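Local coordinates for terminase large subunit (PDB 5M1P), which cuts the viral genome as a metal-dependent nuclease and, as an ATP-driven motor, moves the DNA into empty capsids, at residues Glu20-Thr24 with Arg25-Glu29; Ala71-Ser74 with Asp75-Ala78; Leu132-Leu135 with Met136-Gln140. All coordinates share one frame; numbering follows the deposited sequence.

Contact 1: residues Glu20-Thr24 with Arg25-Glu29; sequences ERRGT and RLVVE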
loop_
_atom_site.group_PDB
_atom_site.type_symbol
_atom_site.label_atom_id
_atom_site.label_comp_id
_atom_site.label_asym_id
_atom_site.label_seq_id
_atom_site.Cartn_x
_atom_site.Cartn_y
_atom_site.Cartn_z
ATOM N N GLU A 20 -17.310 0.386 -3.979
ATOM C CA GLU A 20 -17.942 -0.712 -4.700
ATOM C C GLU A 20 -16.885 -1.789 -4.904
ATOM O O GLU A 20 -15.789 -1.500 -5.389
ATOM C CB GLU A 20 -18.461 -0.248 -6.057
ATOM C CG GLU A 20 -19.313 -1.295 -6.768
ATOM C CD GLU A 20 -19.795 -0.870 -8.144
ATOM O OE1 GLU A 20 -19.229 0.080 -8.730
ATOM O OE2 GLU A 20 -20.741 -1.517 -8.651
ATOM N N ARG A 21 -17.203 -3.021 -4.526
ATOM C CA ARG A 21 -16.312 -4.143 -4.805
ATOM C C ARG A 21 -16.516 -4.553 -6.265
ATOM O O ARG A 21 -17.619 -4.951 -6.648
ATOM C CB ARG A 21 -16.577 -5.309 -3.847
ATOM C CG ARG A 21 -15.488 -6.376 -3.846
ATOM C CD ARG A 21 -15.675 -7.375 -2.707
ATOM N NE ARG A 21 -15.508 -6.780 -1.371
ATOM C CZ ARG A 21 -14.397 -6.795 -0.622
ATOM N NH1 ARG A 21 -13.259 -7.362 -1.040
ATOM N NH2 ARG A 21 -14.414 -6.200 0.575
ATOM N N ARG A 22 -15.468 -4.407 -7.079
ATOM C CA ARG A 22 -15.466 -4.840 -8.476
ATOM C C ARG A 22 -14.374 -5.907 -8.607
ATOM O O ARG A 22 -13.212 -5.603 -8.923
ATOM C CB ARG A 22 -15.206 -3.657 -9.416
ATOM C CG ARG A 22 -16.224 -2.521 -9.326
ATOM C CD ARG A 22 -15.921 -1.406 -10.326
ATOM N NE ARG A 22 -16.610 -0.153 -9.999
ATOM C CZ ARG A 22 -16.306 1.058 -10.485
ATOM N NH1 ARG A 22 -17.013 2.120 -10.095
ATOM N NH2 ARG A 22 -15.309 1.232 -11.353
ATOM N N GLY A 23 -14.740 -7.155 -8.325
ATOM C CA GLY A 23 -13.785 -8.262 -8.342
ATOM C C GLY A 23 -12.715 -8.065 -7.284
ATOM O O GLY A 23 -13.021 -7.962 -6.100
ATOM N N THR A 24 -11.458 -7.986 -7.726
ATOM C CA THR A 24 -10.327 -7.767 -6.829
ATOM C C THR A 24 -10.137 -6.298 -6.425
ATOM O O THR A 24 -9.264 -6.003 -5.608
ATOM C CB THR A 24 -9.021 -8.290 -7.463
ATOM O OG1 THR A 24 -8.819 -7.672 -8.735
ATOM C CG2 THR A 24 -9.081 -9.805 -7.650
ATOM N N ARG A 25 -10.934 -5.388 -6.993
ATOM C CA ARG A 25 -10.827 -3.960 -6.681
ATOM C C ARG A 25 -11.890 -3.486 -5.713
ATOM O O ARG A 25 -13.053 -3.859 -5.841
ATOM C CB ARG A 25 -10.971 -3.112 -7.933
ATOM C CG ARG A 25 -9.934 -3.371 -8.999
ATOM C CD ARG A 25 -10.106 -2.353 -10.102
ATOM N NE ARG A 25 -9.103 -2.488 -11.138
ATOM C CZ ARG A 25 -8.913 -1.609 -12.121
ATOM N NH1 ARG A 25 -9.669 -0.517 -12.215
ATOM N NH2 ARG A 25 -7.954 -1.812 -13.013
ATOM N N LEU A 26 -11.484 -2.624 -4.790
ATOM C CA LEU A 26 -12.405 -1.809 -4.013
ATOM C C LEU A 26 -12.336 -0.403 -4.577
ATOM O O LEU A 26 -11.332 0.282 -4.399
ATOM C CB LEU A 26 -12.013 -1.803 -2.537
ATOM C CG LEU A 26 -11.886 -3.169 -1.856
ATOM C CD1 LEU A 26 -11.787 -3.003 -0.343
ATOM C CD2 LEU A 26 -13.008 -4.109 -2.252
ATOM N N VAL A 27 -13.397 0.041 -5.242
ATOM C CA VAL A 27 -13.357 1.303 -5.978
ATOM C C VAL A 27 -14.139 2.317 -5.179
ATOM O O VAL A 27 -15.351 2.181 -5.023
ATOM C CB VAL A 27 -13.953 1.184 -7.397
ATOM C CG1 VAL A 27 -13.807 2.506 -8.159
ATOM C CG2 VAL A 27 -13.257 0.068 -8.162
ATOM N N VAL A 28 -13.432 3.323 -4.670
ATOM C CA VAL A 28 -14.038 4.425 -3.933
ATOM C C VAL A 28 -14.526 5.477 -4.917
ATOM O O VAL A 28 -15.652 5.982 -4.817
ATOM C CB VAL A 28 -13.043 5.056 -2.937
ATOM C CG1 VAL A 28 -13.655 6.274 -2.266
ATOM C CG2 VAL A 28 -12.663 4.035 -1.871
ATOM N N GLU A 29 -13.666 5.843 -5.851
ATOM C CA GLU A 29 -14.065 6.786 -6.873
ATOM C C GLU A 29 -13.286 6.581 -8.143
ATOM O O GLU A 29 -12.114 6.170 -8.138
ATOM C CB GLU A 29 -13.946 8.213 -6.374
ATOM C CG GLU A 29 -12.558 8.669 -6.008
ATOM C CD GLU A 29 -12.582 10.028 -5.344
ATOM O OE1 GLU A 29 -12.290 11.027 -6.029
ATOM O OE2 GLU A 29 -12.931 10.098 -4.144
#
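Val27 lies beneath the guanidinium of Arg22, its CG1 3.7 Å from Arg22 CZ and over one face of the planar group, displaced toward the rim. The other methyl, Val27 CG2, follows the arginine's aliphatic part, 3.7 Å from Arg22 CD. With CG opposite its own carbonyl carbon (chi1 -59°) and the chain straight as far as NE, Arg22 can run diagonally over the valine. Its edge is held as well: Arg22 NE forms a salt bridge to Glu20 OE1 at 2.9 Å, in the guanidinium plane but from above the carboxylate plane, and NH2 pairs with Asp30. Arg25, on this same face, closes a tight hairpin whose type II' turn runs from Arg22 to Arg25, with Gly23 at positive phi. Arg22 N donates to Arg25 O at 2.8 Å and Arg25 N returns a bond to Arg22 O; a second hydrogen-bonded pair joins Glu20 and Val27, with Val27 N 2.8 Å from Glu20 O. Arg25 CB packs 3.5 Å from Arg22 O, while its guanidinium leads away to Asp86. The reverse face carries the non-hydrogen-bonded pair Arg21 and Leu26. These two side chains run alongside one another, and Leu26 CD2 sits centrally over the Arg21 guanidinium, 3.4 Å from CZ, while Arg21 NH2 reaches Asp146. The hairpin belongs to the large mixed sheet: strand 25-27 lies between strands 15-22 and 61-69, Val27 touches Cys64 of the latter, and Arg25 rests on Ala82 and Leu83 of helix 73-86.

Contact 2: residues Ala71-Ser74 with Asp75-Ala78; sequences ATWS and DQVA
Thr72 is the N-cap of helix 73-86, and its OG1 accepts from Asp75 N at 3.0 Å. A chi1 of 66° puts that hydroxyl oxygen between the backbone N and the carbonyl carbon, facing the first turn, where it also comes within 3.2 Å of Asp75 CB. The tightly packed side belongs to Gln76, which is buried. Its backbone N binds Thr72 O, and the extended side chain reaches back along the start of the helix, Gln76 CG 3.9 Å from Ala71 CB. At its end Gln76 NE2 donates to Ala71 O at 3.1 Å, in the plane of its own amide but above that of the carbonyl. The opposite amide atom, Gln76 OE1, accepts from Gly44 N, next to the calcium ligand Phe43; this fastens the helix start to the loop of the metal site, with the calcium ion about 7 Å from the glutamine side chain. Trp73 presents its edge to this amide, CD1 3.8 Å from Gln76 NE2 with the two planes 70° apart, and its NE1 donates to Lys45 O. Thr72, Ser74 and Asp75 form the looser, more exposed side, where Ser74 contributes chiefly its carbonyl, bound by Ala78 N. Here one water bridges the cap: it accepts from Thr72 N at 3.0 Å and donates to Asp75 OD2 at 2.8 Å.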
loop_
_atom_site.group_PDB
_atom_site.type_symbol
_atom_site.label_atom_id
_atom_site.label_comp_id
_atom_site.label_asym_id
_atom_site.label_seq_id
_atom_site.Cartn_x
_atom_site.Cartn_y
_atom_site.Cartn_z
ATOM N N ALA A 71 -1.921 -14.484 -7.656
ATOM C CA ALA A 71 -1.852 -13.957 -9.024
ATOM C C ALA A 71 -0.437 -14.186 -9.538
ATOM O O ALA A 71 0.524 -14.015 -8.791
ATOM C CB ALA A 71 -2.191 -12.476 -9.043
ATOM N N THR A 72 -0.299 -14.569 -10.804
ATOM C CA THR A 72 1.044 -14.773 -11.373
ATOM C C THR A 72 1.775 -13.433 -11.361
ATOM O O THR A 72 1.151 -12.367 -11.364
ATOM C CB THR A 72 1.030 -15.319 -12.817
ATOM O OG1 THR A 72 0.478 -14.334 -13.695
ATOM C CG2 THR A 72 0.238 -16.621 -12.942
ATOM N N TRP A 73 3.098 -13.480 -11.363
ATOM C CA TRP A 73 3.884 -12.251 -11.384
ATOM C C TRP A 73 3.523 -11.372 -12.570
ATOM O O TRP A 73 3.356 -10.160 -12.410
ATOM C CB TRP A 73 5.380 -12.549 -11.416
ATOM C CG TRP A 73 5.912 -13.117 -10.130
ATOM C CD1 TRP A 73 5.412 -12.934 -8.869
ATOM C CD2 TRP A 73 7.066 -13.937 -9.985
ATOM N NE1 TRP A 73 6.182 -13.593 -7.952
ATOM C CE2 TRP A 73 7.205 -14.221 -8.609
ATOM C CE3 TRP A 73 7.991 -14.467 -10.884
ATOM C CZ2 TRP A 73 8.234 -15.021 -8.108
ATOM C CZ3 TRP A 73 9.024 -15.262 -10.383
ATOM C CH2 TRP A 73 9.132 -15.527 -9.005
ATOM N N SER A 74 3.387 -11.979 -13.749
ATOM C CA SER A 74 3.008 -11.214 -14.934
ATOM C C SER A 74 1.615 -10.596 -14.793
ATOM O O SER A 74 1.397 -9.450 -15.208
ATOM C CB SER A 74 3.096 -12.068 -16.199
ATOM O OG SER A 74 3.075 -11.240 -17.344
ATOM N N ASP A 75 0.679 -11.347 -14.213
ATOM C CA ASP A 75 -0.667 -10.819 -13.952
ATOM C C ASP A 75 -0.630 -9.643 -12.974
ATOM O O ASP A 75 -1.347 -8.656 -13.161
ATOM C CB ASP A 75 -1.590 -11.933 -13.446
ATOM C CG ASP A 75 -3.034 -11.494 -13.308
ATOM O OD1 ASP A 75 -3.498 -10.656 -14.116
ATOM O OD2 ASP A 75 -3.702 -12.018 -12.397
ATOM N N GLN A 76 0.208 -9.724 -11.948
ATOM C CA GLN A 76 0.363 -8.585 -11.025
ATOM C C GLN A 76 0.808 -7.324 -11.751
ATOM O O GLN A 76 0.252 -6.244 -11.535
ATOM C CB GLN A 76 1.334 -8.920 -9.907
ATOM C CG GLN A 76 0.807 -9.980 -8.965
ATOM C CD GLN A 76 1.798 -10.295 -7.886
ATOM O OE1 GLN A 76 2.363 -9.386 -7.277
ATOM N NE2 GLN A 76 2.039 -11.584 -7.650
ATOM N N VAL A 77 1.798 -7.471 -12.626
ATOM C CA VAL A 77 2.288 -6.348 -13.422
ATOM C C VAL A 77 1.206 -5.846 -14.391
ATOM O O VAL A 77 1.030 -4.634 -14.548
ATOM C CB VAL A 77 3.609 -6.685 -14.147
ATOM C CG1 VAL A 77 4.000 -5.566 -15.100
ATOM C CG2 VAL A 77 4.725 -6.909 -13.131
ATOM N N ALA A 78 0.470 -6.754 -15.024
ATOM C CA ALA A 78 -0.623 -6.350 -15.928
ATOM C C ALA A 78 -1.729 -5.606 -15.177
ATOM O O ALA A 78 -2.293 -4.641 -15.701
ATOM C CB ALA A 78 -1.214 -7.560 -16.646
HETATM O O HOH W 1 -2.911 -14.721 -12.185
#

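Contact 3: residues Leu132-Leu135 with Met136-Gln140; sequences LALL and MEKGQ
A Schellman motif ends helix 122-137: Gly139, at positive phi, turns the chain, and two backbone bonds reach back into the last turn. Gln140 N donates to Leu135 O at 3.0 Å, and inside that loop Gly139 N donates to Met136 O at the same length. The preceding turn keeps the regular helical pattern, Met136 N to Leu132 O, Glu137 N to Ala133 O and Lys138 N to Leu134 O. Leu135 and Gln140 carry the side-chain contact that spans the reversal. Leu135 CD2 meets the amide nitrogen, Gln140 NE2, at 3.5 Å, and the two side chains slant across each other. Gln140 has its CG opposite the carbonyl carbon (chi1 -65°) and an extended chain, which brings the amide back beside the helix; its CB also lies 3.5 Å from Leu135 O, already engaged by the backbone bond. On a more exposed flank, Lys138 stretches back along the turn, with CG 3.3 Å from Leu134 O. Farther out, Lys138 CE packs 3.9 Å from Leu134 CD1, and NZ lies equally close to the other methyl, CD2. Met136 is buried; its CB lies close to the carbonyl oxygens of Leu132 and Ala133, and Met136 CE makes a looser apolar contact with Leu132 CG at 4.5 Å. The helix end packs on its surroundings through four residues: Leu132, Ala133 and Met136 meet Phe8, Leu132 touches Ala183 and Tyr186 of helix 177-186, and Leu135 touches Tyr186 as well. Beyond Gln140 the chain goes on to strand 142-144, at the edge of the large sheet.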
loop_
_atom_site.group_PDB
_atom_site.type_symbol
_atom_site.label_atom_id
_atom_site.label_comp_id
_atom_site.label_asym_id
_atom_site.label_seq_id
_atom_site.Cartn_x
_atom_site.Cartn_y
_atom_site.Cartn_z
ATOM N N LEU A 132 3.051 7.520 7.447
ATOM C CA LEU A 132 1.645 7.142 7.365
ATOM C C LEU A 132 0.924 7.409 8.685
ATOM O O LEU A 132 -0.185 7.951 8.705
ATOM C CB LEU A 132 1.500 5.677 6.945
ATOM C CG LEU A 132 0.082 5.104 6.869
ATOM C CD1 LEU A 132 -0.741 5.835 5.829
ATOM C CD2 LEU A 132 0.105 3.622 6.540
ATOM N N ALA A 133 1.556 7.029 9.790
ATOM C CA ALA A 133 0.957 7.213 11.117
ATOM C C ALA A 133 0.713 8.673 11.451
ATOM O O ALA A 133 -0.332 9.009 12.020
ATOM C CB ALA A 133 1.844 6.602 12.181
ATOM N N LEU A 134 1.663 9.537 11.109
ATOM C CA LEU A 134 1.528 10.967 11.378
ATOM C C LEU A 134 0.411 11.583 10.549
ATOM O O LEU A 134 -0.418 12.332 11.071
ATOM C CB LEU A 134 2.840 11.701 11.103
ATOM C CG LEU A 134 2.822 13.225 11.282
ATOM C CD1 LEU A 134 2.502 13.589 12.721
ATOM C CD2 LEU A 134 4.146 13.825 10.853
ATOM N N LEU A 135 0.400 11.295 9.252
ATOM C CA LEU A 135 -0.688 11.755 8.386
ATOM C C LEU A 135 -2.046 11.253 8.882
ATOM O O LEU A 135 -3.053 11.959 8.807
ATOM C CB LEU A 135 -0.466 11.269 6.953
ATOM C CG LEU A 135 0.658 11.971 6.199
ATOM C CD1 LEU A 135 0.995 11.191 4.931
ATOM C CD2 LEU A 135 0.301 13.413 5.866
ATOM N N MET A 136 -2.067 10.032 9.412
ATOM C CA MET A 136 -3.306 9.459 9.917
ATOM C C MET A 136 -3.823 10.223 11.133
ATOM O O MET A 136 -4.999 10.593 11.184
ATOM C CB MET A 136 -3.126 7.991 10.282
ATOM C CG MET A 136 -4.438 7.265 10.519
ATOM S SD MET A 136 -4.234 5.563 11.072
ATOM C CE MET A 136 -3.415 4.840 9.649
ATOM N N GLU A 137 -2.942 10.488 12.094
ATOM C CA GLU A 137 -3.340 11.247 13.287
ATOM C C GLU A 137 -3.823 12.638 12.908
ATOM O O GLU A 137 -4.751 13.151 13.531
ATOM C CB GLU A 137 -2.195 11.333 14.298
ATOM C CG GLU A 137 -2.516 12.141 15.548
ATOM C CD GLU A 137 -3.647 11.540 16.360
ATOM O OE1 GLU A 137 -4.656 12.237 16.610
ATOM O OE2 GLU A 137 -3.527 10.365 16.758
ATOM N N LYS A 138 -3.235 13.210 11.858
ATOM C CA LYS A 138 -3.641 14.526 11.361
ATOM C C LYS A 138 -4.944 14.540 10.555
ATOM O O LYS A 138 -5.339 15.593 10.056
ATOM C CB LYS A 138 -2.519 15.119 10.515
ATOM C CG LYS A 138 -1.280 15.497 11.312
ATOM C CD LYS A 138 -0.269 16.205 10.428
ATOM C CE LYS A 138 0.897 16.768 11.220
ATOM N NZ LYS A 138 2.061 17.049 10.331
ATOM N N GLY A 139 -5.602 13.390 10.404
ATOM C CA GLY A 139 -6.873 13.307 9.701
ATOM C C GLY A 139 -6.739 13.415 8.195
ATOM O O GLY A 139 -7.682 13.820 7.525
ATOM N N GLN A 140 -5.572 13.051 7.663
ATOM C CA GLN A 140 -5.290 13.184 6.226
ATOM C C GLN A 140 -5.300 11.865 5.439
ATOM O O GLN A 140 -5.127 11.863 4.220
ATOM C CB GLN A 140 -3.966 13.929 6.048
ATOM C CG GLN A 140 -4.051 15.359 6.568
ATOM C CD GLN A 140 -2.794 16.165 6.343
ATOM O OE1 GLN A 140 -2.750 17.030 5.470
ATOM N NE2 GLN A 140 -1.763 15.886 7.129
#

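Overall arrangement
Contacts 2 and 3 are ends of two different helices, a start with a threonine N-cap and a finish with a Schellman motif, on opposite sides of the chain's centre and about 31 Å apart between centres. Contact 1 instead joins two neighbouring strands of the large sheet, yet it shares helix 73-86 with contact 2, since Arg25 packs on that helix farther along. All three are partly buried, each with two buried residues; none is wholly core. Contact 1 is a ladder of backbone bonds with guanidiniums laid over aliphatic side chains, their charges answered by acids mostly outside it; amide and water bonds mark contact 2, nearest the calcium ion; contact 3 relies mainly on apolar packing and backbone bonds.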